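Local structure of allantoin racemase (5LFD) at residues R2-N7 with V33-Y38. The protein probably interconverts the D and L forms of 5-monosubstituted hydantoins. Residues are numbered along the deposited sequence; the frame is centred on the assembly and turned at random.
Sequences RILVVN and VGLTPY
Leu4, Val6, Val33 and Leu35 meet on one face of two neighbouring parallel strands, 2-7 and 33-35. With CG anti to its carbonyl carbon (chi1 -51°), Leu4 lies alongside Val33, its CD2 3.9 Å from Val33 CG1, while its other branch reaches Leu35, CD1 to CD1 at 4.1 Å. Leu35 CD1 also nears Val6 CG2, so one methyl touches two residues of the neighbouring strand. Helix 47-63 packs on this face, through Val57 and Val61 against Val6 and Arg60 against Leu35. Gly34 pairs with Val5 through the backbone, and the Val5 side chain, on the opposite face, meets Ile18 of helix 12-23.

Four backbone bonds fix the register: Val33 N to Ile3 O, Val5 N to Val33 O, Leu35 N to Val5 O, and Asn7 N to Leu35 O. In the last, at 3.0 Å, the N-H points nearly straight at the oxygen (C=O...N 169°). Arg2 CG, anti to its own N (chi1 -168°), brings the aliphatic chain to 3.9 Å from Val33 CG2.

Past the strand, Pro37 CG (3.0 Å) and CD (3.2 Å) both press on Asn7 O, tight for carbon on oxygen, and the shorter value is best read with caution. Replacing Pro37 by an alanine removes CG and CD, which would probably open a gap beside the Asn7 carbonyl and, without the ring to restrain the backbone, let the segment after Leu35 move more.

These pairings close the right-handed beta-alpha-beta crossover through helix 12-23, with 31-35 outermost in its four-stranded sheet within the chain. The chemistry implies a division of labour: main-chain bonds set the alignment, branched apolar groups fill the face under helix 47-63, Arg2 reaches Glu31 of the partner strand in a salt bridge, and the Asn7 amide joins the end of its strand to Asn9 and to Thr15 of helix 12-23.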
ATOM      1  N   ARG A   2     -35.438 -15.750  -9.784  1.00 14.64           N
ATOM      2  CA  ARG A   2     -35.925 -14.516  -9.204  1.00 14.25           C
ATOM      3  C   ARG A   2     -34.789 -13.734  -8.482  1.00 12.88           C
ATOM      4  O   ARG A   2     -34.168 -14.256  -7.576  1.00 11.71           O
ATOM      5  CB  ARG A   2     -37.061 -14.802  -8.201  1.00 15.61           C
ATOM      6  CG  ARG A   2     -37.792 -13.559  -7.791  1.00 16.68           C
ATOM      7  CD  ARG A   2     -38.951 -13.862  -6.880  1.00 19.97           C
ATOM      8  NE  ARG A   2     -40.161 -14.094  -7.692  1.00 22.56           N
ATOM      9  CZ  ARG A   2     -40.955 -15.138  -7.528  1.00 23.06           C
ATOM     10  NH1 ARG A   2     -40.689 -16.020  -6.574  1.00 24.93           N
ATOM     11  NH2 ARG A   2     -42.006 -15.287  -8.296  1.00 24.26           N
ATOM     12  N   ILE A   3     -34.626 -12.475  -8.859  1.00 11.39           N
ATOM     13  CA  ILE A   3     -33.640 -11.602  -8.263  1.00 12.05           C
ATOM     14  C   ILE A   3     -34.309 -10.385  -7.612  1.00 11.88           C
ATOM     15  O   ILE A   3     -35.014  -9.594  -8.293  1.00 11.66           O
ATOM     16  CB  ILE A   3     -32.659 -11.092  -9.372  1.00 12.08           C
ATOM     17  CG1 ILE A   3     -31.958 -12.280 -10.104  1.00 12.13           C
ATOM     18  CG2 ILE A   3     -31.699 -10.063  -8.790  1.00 11.39           C
ATOM     19  CD1 ILE A   3     -31.261 -11.819 -11.403  1.00 13.70           C
ATOM     20  N   LEU A   4     -34.097 -10.213  -6.302  1.00 12.66           N
ATOM     21  CA  LEU A   4     -34.569  -9.003  -5.648  1.00 13.15           C
ATOM     22  C   LEU A   4     -33.639  -7.833  -5.968  1.00 13.26           C
ATOM     23  O   LEU A   4     -32.428  -7.920  -5.739  1.00 14.93           O
ATOM     24  CB  LEU A   4     -34.697  -9.197  -4.124  1.00 13.20           C
ATOM     25  CG  LEU A   4     -35.492 -10.417  -3.619  1.00 13.69           C
ATOM     26  CD1 LEU A   4     -35.514 -10.457  -2.086  1.00 12.44           C
ATOM     27  CD2 LEU A   4     -36.902 -10.578  -4.260  1.00 13.61           C
ATOM     28  N   VAL A   5     -34.200  -6.766  -6.529  1.00 13.08           N
ATOM     29  CA  VAL A   5     -33.505  -5.481  -6.735  1.00 13.10           C
ATOM     30  C   VAL A   5     -33.995  -4.387  -5.771  1.00 15.01           C
ATOM     31  O   VAL A   5     -35.094  -3.803  -5.944  1.00 14.71           O
ATOM     32  CB  VAL A   5     -33.636  -4.970  -8.186  1.00 12.50           C
ATOM     33  CG1 VAL A   5     -32.832  -3.712  -8.398  1.00 11.70           C
ATOM     34  CG2 VAL A   5     -33.153  -6.045  -9.146  1.00 12.08           C
ATOM     35  N   VAL A   6     -33.158  -4.074  -4.765  1.00 14.08           N
ATOM     36  CA  VAL A   6     -33.616  -3.261  -3.661  1.00 14.10           C
ATOM     37  C   VAL A   6     -33.027  -1.862  -3.711  1.00 13.85           C
ATOM     38  O   VAL A   6     -31.781  -1.661  -3.758  1.00 14.74           O
ATOM     39  CB  VAL A   6     -33.294  -3.951  -2.311  1.00 13.67           C
ATOM     40  CG1 VAL A   6     -34.058  -3.254  -1.207  1.00 14.39           C
ATOM     41  CG2 VAL A   6     -33.652  -5.415  -2.355  1.00 12.84           C
ATOM     42  N   ASN A   7     -33.913  -0.892  -3.740  1.00 13.38           N
ATOM     43  CA  ASN A   7     -33.538   0.503  -3.697  1.00 13.10           C
ATOM     44  C   ASN A   7     -32.989   0.740  -2.286  1.00 13.19           C
ATOM     45  O   ASN A   7     -33.457   0.113  -1.314  1.00 14.36           O
ATOM     46  CB  ASN A   7     -34.786   1.410  -3.953  1.00 12.89           C
ATOM     47  CG  ASN A   7     -34.431   2.884  -4.221  1.00 14.04           C
ATOM     48  OD1 ASN A   7     -33.256   3.335  -4.082  1.00 13.12           O
ATOM     49  ND2 ASN A   7     -35.455   3.668  -4.597  1.00 14.83           N
ATOM     50  N   VAL A  33     -37.686  -8.399  -9.240  1.00 19.67           N
ATOM     51  CA  VAL A  33     -38.631  -7.979  -8.254  1.00 19.52           C
ATOM     52  C   VAL A  33     -38.013  -6.758  -7.554  1.00 19.70           C
ATOM     53  O   VAL A  33     -37.098  -6.882  -6.699  1.00 18.24           O
ATOM     54  CB  VAL A  33     -38.920  -9.120  -7.269  1.00 20.37           C
ATOM     55  CG1 VAL A  33     -39.675  -8.578  -6.068  1.00 23.19           C
ATOM     56  CG2 VAL A  33     -39.735 -10.222  -7.953  1.00 20.56           C
ATOM     57  N   GLY A  34     -38.479  -5.582  -7.969  1.00 18.07           N
ATOM     58  CA  GLY A  34     -37.972  -4.314  -7.455  1.00 19.62           C
ATOM     59  C   GLY A  34     -38.651  -3.949  -6.135  1.00 21.44           C
ATOM     60  O   GLY A  34     -39.888  -3.852  -6.081  1.00 22.43           O
ATOM     61  N   LEU A  35     -37.850  -3.748  -5.085  1.00 19.93           N
ATOM     62  CA  LEU A  35     -38.348  -3.492  -3.703  1.00 19.45           C
ATOM     63  C   LEU A  35     -37.978  -2.095  -3.202  1.00 18.87           C
ATOM     64  O   LEU A  35     -36.862  -1.614  -3.457  1.00 17.56           O
ATOM     65  CB  LEU A  35     -37.809  -4.551  -2.720  1.00 18.09           C
ATOM     66  CG  LEU A  35     -38.217  -5.997  -2.956  1.00 18.52           C
ATOM     67  CD1 LEU A  35     -37.596  -6.914  -1.927  1.00 17.88           C
ATOM     68  CD2 LEU A  35     -39.742  -6.111  -2.904  1.00 19.20           C
ATOM     69  N   THR A  36     -38.925  -1.445  -2.521  1.00 17.79           N
ATOM     70  CA  THR A  36     -38.683  -0.146  -1.905  1.00 16.84           C
ATOM     71  C   THR A  36     -38.670  -0.362  -0.415  1.00 16.84           C
ATOM     72  O   THR A  36     -39.581  -1.005   0.105  1.00 16.79           O
ATOM     73  CB  THR A  36     -39.679   0.953  -2.347  1.00 17.35           C
ATOM     74  OG1 THR A  36     -39.556   1.140  -3.745  1.00 15.25           O
ATOM     75  CG2 THR A  36     -39.294   2.317  -1.724  1.00 16.72           C
ATOM     76  N   PRO A  37     -37.571   0.059   0.276  1.00 17.12           N
ATOM     77  CA  PRO A  37     -37.518  -0.172   1.714  1.00 16.88           C
ATOM     78  C   PRO A  37     -38.682   0.508   2.393  1.00 16.72           C
ATOM     79  O   PRO A  37     -39.182   1.496   1.870  1.00 16.25           O
ATOM     80  CB  PRO A  37     -36.211   0.521   2.126  1.00 16.24           C
ATOM     81  CG  PRO A  37     -35.379   0.411   0.923  1.00 16.34           C
ATOM     82  CD  PRO A  37     -36.345   0.724  -0.185  1.00 15.70           C
ATOM     83  N   TYR A  38     -39.058   0.015   3.567  1.00 19.04           N
ATOM     84  CA  TYR A  38     -40.233   0.539   4.305  1.00 21.92           C
ATOM     85  C   TYR A  38     -39.955   1.820   5.095  1.00 22.52           C
ATOM     86  O   TYR A  38     -40.843   2.617   5.253  1.00 23.13           O
ATOM     87  CB  TYR A  38     -40.813  -0.541   5.235  1.00 22.74           C
ATOM     88  CG  TYR A  38     -41.487  -1.741   4.502  1.00 24.27           C
ATOM     89  CD1 TYR A  38     -41.457  -3.025   5.069  1.00 26.74           C
ATOM     90  CD2 TYR A  38     -42.191  -1.576   3.286  1.00 24.20           C
ATOM     91  CE1 TYR A  38     -42.092  -4.117   4.446  1.00 27.96           C
ATOM     92  CE2 TYR A  38     -42.802  -2.664   2.652  1.00 25.52           C
ATOM     93  CZ  TYR A  38     -42.747  -3.921   3.247  1.00 25.47           C
ATOM     94  OH  TYR A  38     -43.306  -5.021   2.658  1.00 32.03           O
TER